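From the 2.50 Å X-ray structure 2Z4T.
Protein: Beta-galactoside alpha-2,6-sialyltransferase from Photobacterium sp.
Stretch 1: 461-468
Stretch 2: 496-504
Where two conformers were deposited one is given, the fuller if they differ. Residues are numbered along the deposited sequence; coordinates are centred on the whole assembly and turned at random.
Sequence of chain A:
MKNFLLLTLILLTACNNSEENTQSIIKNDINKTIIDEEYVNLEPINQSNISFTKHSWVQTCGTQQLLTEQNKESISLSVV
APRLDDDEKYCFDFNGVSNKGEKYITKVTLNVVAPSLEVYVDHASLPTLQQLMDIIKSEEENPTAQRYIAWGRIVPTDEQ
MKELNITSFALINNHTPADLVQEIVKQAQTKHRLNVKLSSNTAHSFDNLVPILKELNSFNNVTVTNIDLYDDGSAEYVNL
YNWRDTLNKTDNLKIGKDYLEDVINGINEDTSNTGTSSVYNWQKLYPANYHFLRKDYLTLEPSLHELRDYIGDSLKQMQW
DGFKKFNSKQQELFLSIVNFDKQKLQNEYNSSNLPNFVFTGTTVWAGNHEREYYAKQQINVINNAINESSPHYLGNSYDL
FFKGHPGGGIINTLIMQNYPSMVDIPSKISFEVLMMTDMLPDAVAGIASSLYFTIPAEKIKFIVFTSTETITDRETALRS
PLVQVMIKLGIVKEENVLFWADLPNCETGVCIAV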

# COMPACT_ATOMS: atom_id res chain seq x y z
N LYS A 461 24.99 -7.44 5.81
CA LYS A 461 26.13 -8.18 6.37
C LYS A 461 25.88 -9.68 6.47
O LYS A 461 26.75 -10.45 6.12
CB LYS A 461 26.56 -7.61 7.71
CG LYS A 461 27.15 -6.20 7.60
CD LYS A 461 28.06 -6.06 6.38
CE LYS A 461 28.88 -4.76 6.40
NZ LYS A 461 28.04 -3.58 6.03
N PHE A 462 24.70 -10.09 6.93
CA PHE A 462 24.32 -11.49 6.90
C PHE A 462 22.83 -11.65 7.14
O PHE A 462 22.19 -10.79 7.75
CB PHE A 462 25.14 -12.36 7.87
CG PHE A 462 24.95 -12.02 9.33
CD1 PHE A 462 23.89 -12.54 10.06
CD2 PHE A 462 25.87 -11.21 10.00
CE1 PHE A 462 23.70 -12.23 11.42
CE2 PHE A 462 25.70 -10.89 11.36
CZ PHE A 462 24.61 -11.41 12.07
N ILE A 463 22.28 -12.76 6.65
CA ILE A 463 20.89 -13.09 6.86
C ILE A 463 20.83 -14.42 7.59
O ILE A 463 21.62 -15.31 7.35
CB ILE A 463 20.14 -13.18 5.52
CG1 ILE A 463 20.17 -11.83 4.79
CG2 ILE A 463 18.70 -13.61 5.73
CD1 ILE A 463 19.55 -11.88 3.41
N VAL A 464 19.89 -14.56 8.51
CA VAL A 464 19.81 -15.82 9.23
C VAL A 464 18.39 -16.33 9.11
O VAL A 464 17.44 -15.57 9.27
CB VAL A 464 20.21 -15.67 10.71
CG1 VAL A 464 19.98 -16.97 11.47
CG2 VAL A 464 21.67 -15.23 10.82
N PHE A 465 18.27 -17.61 8.81
CA PHE A 465 16.98 -18.26 8.71
C PHE A 465 16.62 -18.95 10.01
O PHE A 465 17.48 -19.34 10.80
CB PHE A 465 16.97 -19.29 7.57
CG PHE A 465 17.10 -18.69 6.21
CD1 PHE A 465 15.98 -18.55 5.40
CD2 PHE A 465 18.33 -18.26 5.74
CE1 PHE A 465 16.10 -17.99 4.13
CE2 PHE A 465 18.45 -17.70 4.46
CZ PHE A 465 17.34 -17.56 3.66
N THR A 466 15.32 -19.10 10.18
CA THR A 466 14.64 -19.75 11.28
C THR A 466 14.94 -21.26 11.47
O THR A 466 15.17 -21.98 10.52
CB THR A 466 13.16 -19.47 11.01
OG1 THR A 466 12.78 -18.27 11.70
CG2 THR A 466 12.23 -20.64 11.32
N SER A 467 14.96 -21.70 12.71
CA SER A 467 15.09 -23.11 13.06
C SER A 467 14.05 -23.39 14.12
O SER A 467 13.67 -22.48 14.86
CB SER A 467 16.48 -23.42 13.62
OG SER A 467 17.47 -23.39 12.62
N THR A 468 13.58 -24.62 14.21
CA THR A 468 12.65 -24.99 15.29
C THR A 468 13.50 -25.55 16.43
O THR A 468 14.72 -25.69 16.27
CB THR A 468 11.55 -26.02 14.84
OG1 THR A 468 12.16 -27.15 14.21
CG2 THR A 468 10.54 -25.37 13.87
N ASN A 496 26.44 -20.55 1.97
CA ASN A 496 26.53 -19.61 3.10
C ASN A 496 25.24 -19.39 3.90
O ASN A 496 25.22 -18.55 4.81
CB ASN A 496 27.02 -18.24 2.62
CG ASN A 496 28.32 -18.30 1.82
OD1 ASN A 496 29.02 -19.32 1.78
ND2 ASN A 496 28.64 -17.18 1.17
N VAL A 497 24.16 -20.10 3.57
CA VAL A 497 22.90 -19.95 4.29
C VAL A 497 23.17 -20.27 5.75
O VAL A 497 23.88 -21.24 6.05
CB VAL A 497 21.82 -20.93 3.78
CG1 VAL A 497 20.67 -21.03 4.73
CG2 VAL A 497 21.34 -20.53 2.40
N LEU A 498 22.63 -19.45 6.66
CA LEU A 498 22.75 -19.72 8.09
C LEU A 498 21.39 -20.02 8.70
O LEU A 498 20.43 -19.39 8.35
CB LEU A 498 23.37 -18.50 8.80
CG LEU A 498 24.73 -18.07 8.25
CD1 LEU A 498 25.11 -16.64 8.68
CD2 LEU A 498 25.82 -19.10 8.67
N PHE A 499 21.32 -20.96 9.63
CA PHE A 499 20.08 -21.19 10.36
C PHE A 499 20.39 -20.87 11.79
O PHE A 499 21.50 -21.10 12.20
CB PHE A 499 19.60 -22.65 10.22
CG PHE A 499 19.29 -23.04 8.83
CD1 PHE A 499 18.03 -22.74 8.28
CD2 PHE A 499 20.25 -23.68 8.05
CE1 PHE A 499 17.73 -23.09 6.95
CE2 PHE A 499 19.97 -24.03 6.72
CZ PHE A 499 18.71 -23.74 6.17
N TRP A 500 19.44 -20.36 12.57
CA TRP A 500 19.59 -20.06 14.00
C TRP A 500 20.44 -21.06 14.74
O TRP A 500 21.09 -20.77 15.75
CB TRP A 500 18.23 -20.07 14.69
CG TRP A 500 17.43 -18.82 14.59
CD1 TRP A 500 17.87 -17.58 14.23
CD2 TRP A 500 16.03 -18.68 14.89
NE1 TRP A 500 16.84 -16.68 14.27
CE2 TRP A 500 15.70 -17.32 14.67
CE3 TRP A 500 15.04 -19.57 15.32
CZ2 TRP A 500 14.40 -16.83 14.86
CZ3 TRP A 500 13.74 -19.07 15.51
CH2 TRP A 500 13.44 -17.71 15.28
N ALA A 501 20.56 -22.28 14.22
CA ALA A 501 20.87 -23.38 15.14
C ALA A 501 22.12 -24.33 15.19
O ALA A 501 22.25 -24.97 16.24
CB ALA A 501 19.57 -24.21 15.39
N ASP A 502 23.06 -24.45 14.24
CA ASP A 502 23.70 -23.52 13.26
C ASP A 502 24.61 -22.41 13.77
O ASP A 502 25.77 -22.34 13.36
CB ASP A 502 22.85 -23.11 12.05
CG ASP A 502 23.70 -22.78 10.79
OD1 ASP A 502 23.24 -23.00 9.66
OD2 ASP A 502 24.85 -22.32 10.92
N LEU A 503 24.13 -21.54 14.65
CA LEU A 503 25.00 -20.45 15.08
C LEU A 503 25.58 -20.78 16.45
O LEU A 503 24.96 -21.52 17.22
CB LEU A 503 24.24 -19.14 15.16
CG LEU A 503 23.70 -18.52 13.88
CD1 LEU A 503 22.82 -17.33 14.27
CD2 LEU A 503 24.81 -18.12 12.90
N PRO A 504 26.77 -20.23 16.77
CA PRO A 504 27.35 -20.43 18.09
C PRO A 504 26.46 -19.83 19.14
O PRO A 504 25.77 -18.85 18.87
CB PRO A 504 28.65 -19.61 18.04
CG PRO A 504 28.84 -19.16 16.64
CD PRO A 504 27.59 -19.38 15.88
O HOH W 1 21.69 -16.91 5.21

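A short, weakly bonded segment around Leu498 and Phe499 runs parallel to the strand that includes Val464, and the two stretches together bury 564 Å² of surface. The contact begins at Val497, whose CG1 packs 3.8 Å from CD2 of Phe465, an apolar contact at an oblique approach to the ring.

At Leu498 the backbones come together in two different ways. Its carbonyl accepts a nearly straight hydrogen bond from the strand, with Phe465 N 2.8 Å from Leu498 O and an angle of 170° at the hydrogen. Its amide is reached through water instead: one water molecule donates to Ile463 O at 2.7 Å and accepts from Leu498 N at 3.1 Å, so the two stretches are bridged here by solvent. The side chain of Leu498 lies on the same face of the sheet as Val464, with its CB 4.2 Å from Val464 CG2, while its CD1 reaches back to 4.4 Å from CB of Phe462.

Phe499 pairs with Phe465, their CA atoms 4.6 Å apart, and both side chains project from the face opposite that of Val464 and Leu498. CD1 of Phe499 lies 3.7 Å from CB of Phe465, and Phe499 CA makes a CA-H...O contact of 3.2 Å with Phe465 O. Ser467 continues the packing, its OG 3.3 Å from CB of Phe499. The amide of Phe499 is engaged within its own stretch, donating to the carboxylate of Asp502 (Phe499 N to Asp502 OD1, 2.8 Å).

Trp500 gives up more area to the other stretch than any other residue of the contact. Its amide donates to the strand, Trp500 N lying 2.8 Å from Phe465 O, so that Phe465 is held through both its NH and its carbonyl, by residues two apart in sequence. The indole then lies against Thr466 and Ser467. Thr466 CA sits 4.1 Å from the centroid of the six-membered ring of Trp500 and only 15° off its normal, a CH-pi contact over the face, whereas Ser467 O meets the ring edge at 3.2 Å from Trp500 CE3. Val464 CG1 approaches Trp500 CD1 to 3.5 Å.

Beyond the tryptophan the contact thins. Ala501 CB touches Ser467 OG at 3.6 Å, and a cis peptide bond follows, leading into Asp502. Leu503 returns to the strand, with its CD1 4.0 Å from Val464 CG1; a weak hydrogen bond from Leu503 N to Trp500 O, 3.3 Å long, spans the intervening turn. Val464 CG1 thus meets both Trp500 and Leu503.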